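Local structure of proline dehydrogenase (Bradyrhizobium japonicum USDA 110, 3HAZ) at residues Gly640-Phe653 against Ala975-Ala988. The protein probably oxidises proline to glutamate in two steps, using an FAD-dependent proline dehydrogenase and an NAD-dependent aldehyde dehydrogenase-type unit. Sequence-based numbering, arbitrary orientation.
Sequences GESNALTMRGRGVF and ARFATEQTVTINTA
Strands 641-649 and 978-986 run antiparallel, from E641 beside N986 to R648 beside T979. S642, A644, T646 and R648 form hydrogen-bonded pairs with I985, V983, Q981 and T979, each with two backbone bonds. Beyond them, T987 N reaches G640 O from above the carbonyl plane.

T984 lies alongside N643, and its OG1 donates to N643 OD1 at 2.7 Å. N643 CG sits beside its own backbone N (chi1 -67°), which brings OD1 over to T984. N643 ND2 makes a nearly straight bond to E641 OE1. Bonds at both ends fix the amide's rotation; Q954 NE2 of the second subunit also reaches OD1. Replacing N643 with an alanine removes the amide, and T984 OG1 would probably lose this acceptor and E641 OE1 its amide donor. On the other face of the sheet, R648 NH2 gives a hydrogen bond to Q981 OE1 at 2.9 Å. The guanidinium meets this oxygen edge-on, its plane almost perpendicular to the amide. Q981 NE2 also bonds V937 O and R648 NH2 also bonds I932 O, both of the second subunit. One water joins S642 OG to V983 O.

Apolar contacts gather toward the end where the strands enter the NAD-binding domain. M647 bends so that CE meets A975 CB at 3.8 Å and SD lies against E980 CG. F977 CD2 lies over one face of the F653 ring, 3.7 Å from CE1; the rings meet obliquely, with planes at 44°.

The strand pair projects from the aldehyde dehydrogenase domain as its oligomerisation flap, as in relatives. M647, A975 and A978 pack on helix 604-629, and F653 and F977 on helix 664-675. Strand 633-634 borders 641-656, while a strand of the second subunit pairs in parallel with T982-I985 and continues the sheet across the interface.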
loop_
_atom_site.group_PDB
_atom_site.type_symbol
_atom_site.label_atom_id
_atom_site.label_comp_id
_atom_site.label_asym_id
_atom_site.label_seq_id
_atom_site.Cartn_x
_atom_site.Cartn_y
_atom_site.Cartn_z
ATOM N N GLY A 640 1.522 28.458 12.425
ATOM C CA GLY A 640 2.330 29.417 13.165
ATOM C C GLY A 640 2.406 29.131 14.661
ATOM O O GLY A 640 2.792 29.996 15.450
ATOM N N GLU A 641 2.050 27.911 15.052
ATOM C CA GLU A 641 2.109 27.517 16.455
ATOM C C GLU A 641 2.357 26.027 16.599
ATOM O O GLU A 641 1.769 25.222 15.881
ATOM C CB GLU A 641 0.808 27.903 17.174
ATOM C CG GLU A 641 0.808 27.640 18.667
ATOM C CD GLU A 641 -0.534 27.959 19.313
ATOM O OE1 GLU A 641 -1.412 27.067 19.356
ATOM O OE2 GLU A 641 -0.707 29.107 19.776
ATOM N N SER A 642 3.227 25.654 17.531
ATOM C CA SER A 642 3.414 24.241 17.849
ATOM C C SER A 642 2.847 23.928 19.228
ATOM O O SER A 642 2.944 24.741 20.149
ATOM C CB SER A 642 4.893 23.854 17.791
ATOM O OG SER A 642 5.604 24.380 18.901
ATOM N N ASN A 643 2.259 22.744 19.362
ATOM C CA ASN A 643 1.707 22.284 20.627
ATOM C C ASN A 643 2.115 20.844 20.868
ATOM O O ASN A 643 1.778 19.961 20.086
ATOM C CB ASN A 643 0.184 22.402 20.629
ATOM C CG ASN A 643 -0.286 23.839 20.594
ATOM O OD1 ASN A 643 -0.377 24.499 21.630
ATOM N ND2 ASN A 643 -0.588 24.334 19.398
ATOM N N ALA A 644 2.849 20.610 21.948
ATOM C CA ALA A 644 3.384 19.288 22.223
ATOM C C ALA A 644 3.067 18.837 23.643
ATOM O O ALA A 644 3.298 19.572 24.607
ATOM C CB ALA A 644 4.887 19.269 21.970
ATOM N N LEU A 645 2.542 17.619 23.763
ATOM C CA LEU A 645 2.213 17.027 25.059
ATOM C C LEU A 645 3.288 16.022 25.478
ATOM O O LEU A 645 3.663 15.129 24.706
ATOM C CB LEU A 645 0.845 16.334 24.992
ATOM C CG LEU A 645 0.262 15.717 26.270
ATOM C CD1 LEU A 645 0.017 16.774 27.347
ATOM C CD2 LEU A 645 -1.034 14.975 25.958
ATOM N N THR A 646 3.795 16.178 26.696
ATOM C CA THR A 646 4.800 15.258 27.216
ATOM C C THR A 646 4.360 14.709 28.569
ATOM O O THR A 646 3.423 15.223 29.179
ATOM C CB THR A 646 6.185 15.935 27.353
ATOM O OG1 THR A 646 6.056 17.142 28.106
ATOM C CG2 THR A 646 6.761 16.282 25.987
ATOM N N MET A 647 5.040 13.662 29.022
ATOM C CA MET A 647 4.770 13.045 30.314
ATOM C C MET A 647 6.063 12.967 31.099
ATOM O O MET A 647 7.032 12.352 30.658
ATOM C CB MET A 647 4.237 11.632 30.125
ATOM C CG MET A 647 3.153 11.527 29.090
ATOM S SD MET A 647 1.553 11.740 29.850
ATOM C CE MET A 647 1.389 10.124 30.594
ATOM N N ARG A 648 6.075 13.570 32.275
ATOM C CA ARG A 648 7.295 13.639 33.053
ATOM C C ARG A 648 7.104 12.901 34.367
ATOM O O ARG A 648 5.978 12.744 34.837
ATOM C CB ARG A 648 7.665 15.105 33.299
ATOM C CG ARG A 648 7.637 15.954 32.033
ATOM C CD ARG A 648 7.974 17.421 32.302
ATOM N NE ARG A 648 9.173 17.570 33.122
ATOM C CZ ARG A 648 10.023 18.590 33.039
ATOM N NH1 ARG A 648 11.083 18.625 33.838
ATOM N NH2 ARG A 648 9.825 19.568 32.158
ATOM N N GLY A 649 8.201 12.436 34.956
ATOM C CA GLY A 649 8.121 11.819 36.269
ATOM C C GLY A 649 7.518 12.807 37.252
ATOM O O GLY A 649 7.561 14.011 37.026
ATOM N N ARG A 650 6.950 12.305 38.341
ATOM C CA ARG A 650 6.274 13.164 39.309
ATOM C C ARG A 650 7.208 13.623 40.420
ATOM O O ARG A 650 7.078 14.738 40.921
ATOM C CB ARG A 650 5.078 12.433 39.929
ATOM C CG ARG A 650 3.881 12.299 39.006
ATOM C CD ARG A 650 2.717 11.597 39.701
ATOM N NE ARG A 650 1.482 11.752 38.938
ATOM C CZ ARG A 650 0.686 12.814 39.021
ATOM N NH1 ARG A 650 0.987 13.803 39.849
ATOM N NH2 ARG A 650 -0.414 12.884 38.283
ATOM N N GLY A 651 8.133 12.750 40.808
ATOM C CA GLY A 651 9.010 13.001 41.940
ATOM C C GLY A 651 9.433 11.701 42.601
ATOM O O GLY A 651 9.827 10.756 41.917
ATOM N N VAL A 652 9.356 11.652 43.928
ATOM C CA VAL A 652 9.698 10.447 44.670
ATOM C C VAL A 652 8.464 9.599 44.943
ATOM O O VAL A 652 7.539 10.036 45.625
ATOM C CB VAL A 652 10.330 10.760 46.043
ATOM C CG1 VAL A 652 10.502 9.473 46.833
ATOM C CG2 VAL A 652 11.661 11.476 45.883
ATOM N N PHE A 653 8.456 8.380 44.422
ATOM C CA PHE A 653 7.387 7.453 44.760
ATOM C C PHE A 653 7.786 6.568 45.923
ATOM O O PHE A 653 8.926 6.099 46.010
ATOM C CB PHE A 653 6.994 6.593 43.557
ATOM C CG PHE A 653 5.708 7.018 42.906
ATOM C CD1 PHE A 653 4.512 6.386 43.229
ATOM C CD2 PHE A 653 5.688 8.042 41.976
ATOM C CE1 PHE A 653 3.323 6.774 42.631
ATOM C CE2 PHE A 653 4.501 8.432 41.369
ATOM C CZ PHE A 653 3.318 7.794 41.696
ATOM N N ALA A 975 1.005 5.706 32.973
ATOM C CA ALA A 975 0.579 7.099 32.909
ATOM C C ALA A 975 0.281 7.662 34.292
ATOM O O ALA A 975 0.535 8.835 34.556
ATOM C CB ALA A 975 -0.643 7.244 32.002
ATOM N N ARG A 976 -0.273 6.828 35.165
ATOM C CA ARG A 976 -0.602 7.257 36.524
ATOM C C ARG A 976 0.630 7.685 37.330
ATOM O O ARG A 976 0.513 8.472 38.273
ATOM C CB ARG A 976 -1.352 6.151 37.263
ATOM C CG ARG A 976 -2.087 6.629 38.495
ATOM C CD ARG A 976 -3.340 7.397 38.111
ATOM N NE ARG A 976 -4.087 7.784 39.301
ATOM C CZ ARG A 976 -4.023 8.988 39.860
ATOM N NH1 ARG A 976 -3.259 9.931 39.328
ATOM N NH2 ARG A 976 -4.732 9.253 40.946
ATOM N N PHE A 977 1.804 7.168 36.963
ATOM C CA PHE A 977 3.041 7.492 37.678
ATOM C C PHE A 977 3.683 8.775 37.164
ATOM O O PHE A 977 4.718 9.213 37.678
ATOM C CB PHE A 977 4.058 6.353 37.568
ATOM C CG PHE A 977 3.644 5.090 38.275
ATOM C CD1 PHE A 977 2.800 4.176 37.658
ATOM C CD2 PHE A 977 4.116 4.807 39.545
ATOM C CE1 PHE A 977 2.427 2.999 38.302
ATOM C CE2 PHE A 977 3.749 3.636 40.197
ATOM C CZ PHE A 977 2.901 2.730 39.572
ATOM N N ALA A 978 3.084 9.368 36.138
ATOM C CA ALA A 978 3.666 10.553 35.513
ATOM C C ALA A 978 2.716 11.741 35.548
ATOM O O ALA A 978 1.551 11.606 35.915
ATOM C CB ALA A 978 4.086 10.249 34.078
ATOM N N THR A 979 3.230 12.908 35.166
ATOM C CA THR A 979 2.413 14.102 35.072
ATOM C C THR A 979 2.526 14.667 33.661
ATOM O O THR A 979 3.578 14.559 33.028
ATOM C CB THR A 979 2.840 15.163 36.130
ATOM O OG1 THR A 979 1.895 16.237 36.152
ATOM C CG2 THR A 979 4.224 15.719 35.825
ATOM N N GLU A 980 1.439 15.257 33.167
ATOM C CA GLU A 980 1.425 15.836 31.824
ATOM C C GLU A 980 2.015 17.244 31.774
ATOM O O GLU A 980 1.897 18.014 32.725
ATOM C CB GLU A 980 -0.002 15.917 31.293
ATOM C CG GLU A 980 -0.633 14.597 30.866
ATOM C CD GLU A 980 -2.140 14.695 30.855
ATOM O OE1 GLU A 980 -2.725 14.880 29.765
ATOM O OE2 GLU A 980 -2.738 14.631 31.950
ATOM N N GLN A 981 2.609 17.588 30.637
ATOM C CA GLN A 981 3.071 18.950 30.391
ATOM C C GLN A 981 2.846 19.325 28.934
ATOM O O GLN A 981 3.301 18.630 28.026
ATOM C CB GLN A 981 4.550 19.108 30.746
ATOM C CG GLN A 981 5.071 20.531 30.563
ATOM C CD GLN A 981 6.439 20.727 31.179
ATOM O OE1 GLN A 981 7.443 20.271 30.635
ATOM N NE2 GLN A 981 6.485 21.414 32.321
ATOM N N THR A 982 2.134 20.425 28.722
ATOM C CA THR A 982 1.911 20.952 27.384
ATOM C C THR A 982 2.839 22.134 27.133
ATOM O O THR A 982 2.894 23.073 27.931
ATOM C CB THR A 982 0.460 21.424 27.219
ATOM O OG1 THR A 982 -0.429 20.342 27.520
ATOM C CG2 THR A 982 0.210 21.938 25.799
ATOM N N VAL A 983 3.578 22.079 26.031
ATOM C CA VAL A 983 4.406 23.200 25.603
ATOM C C VAL A 983 3.845 23.786 24.314
ATOM O O VAL A 983 3.696 23.090 23.304
ATOM C CB VAL A 983 5.865 22.783 25.382
ATOM C CG1 VAL A 983 6.648 23.926 24.741
ATOM C CG2 VAL A 983 6.504 22.353 26.700
ATOM N N THR A 984 3.521 25.068 24.367
ATOM C CA THR A 984 2.951 25.774 23.233
ATOM C C THR A 984 3.870 26.908 22.799
ATOM O O THR A 984 4.104 27.846 23.555
ATOM C CB THR A 984 1.583 26.368 23.606
ATOM O OG1 THR A 984 0.684 25.308 23.937
ATOM C CG2 THR A 984 1.013 27.189 22.456
ATOM N N ILE A 985 4.386 26.821 21.578
ATOM C CA ILE A 985 5.315 27.822 21.072
ATOM C C ILE A 985 4.722 28.578 19.883
ATOM O O ILE A 985 4.339 27.973 18.887
ATOM C CB ILE A 985 6.631 27.166 20.622
ATOM C CG1 ILE A 985 7.235 26.356 21.768
ATOM C CG2 ILE A 985 7.624 28.224 20.105
ATOM C CD1 ILE A 985 8.319 25.399 21.328
ATOM N N ASN A 986 4.640 29.898 20.000
ATOM C CA ASN A 986 4.284 30.733 18.862
ATOM C C ASN A 986 5.448 30.737 17.872
ATOM O O ASN A 986 6.474 31.372 18.111
ATOM C CB ASN A 986 3.955 32.149 19.332
ATOM C CG ASN A 986 3.757 33.123 18.185
ATOM O OD1 ASN A 986 3.755 32.743 17.014
ATOM N ND2 ASN A 986 3.595 34.394 18.523
ATOM N N THR A 987 5.295 30.019 16.766
ATOM C CA THR A 987 6.400 29.850 15.826
ATOM C C THR A 987 6.369 30.841 14.661
ATOM O O THR A 987 7.247 30.810 13.798
ATOM C CB THR A 987 6.460 28.402 15.278
ATOM O OG1 THR A 987 5.222 28.074 14.632
ATOM C CG2 THR A 987 6.699 27.416 16.417
ATOM N N ALA A 988 5.377 31.730 14.653
ATOM C CA ALA A 988 5.167 32.647 13.526
ATOM C C ALA A 988 6.402 33.411 13.033
ATOM O O ALA A 988 6.542 33.647 11.830
ATOM C CB ALA A 988 4.037 33.614 13.816
HETATM O O HOH W 1 5.486 23.104 21.174
#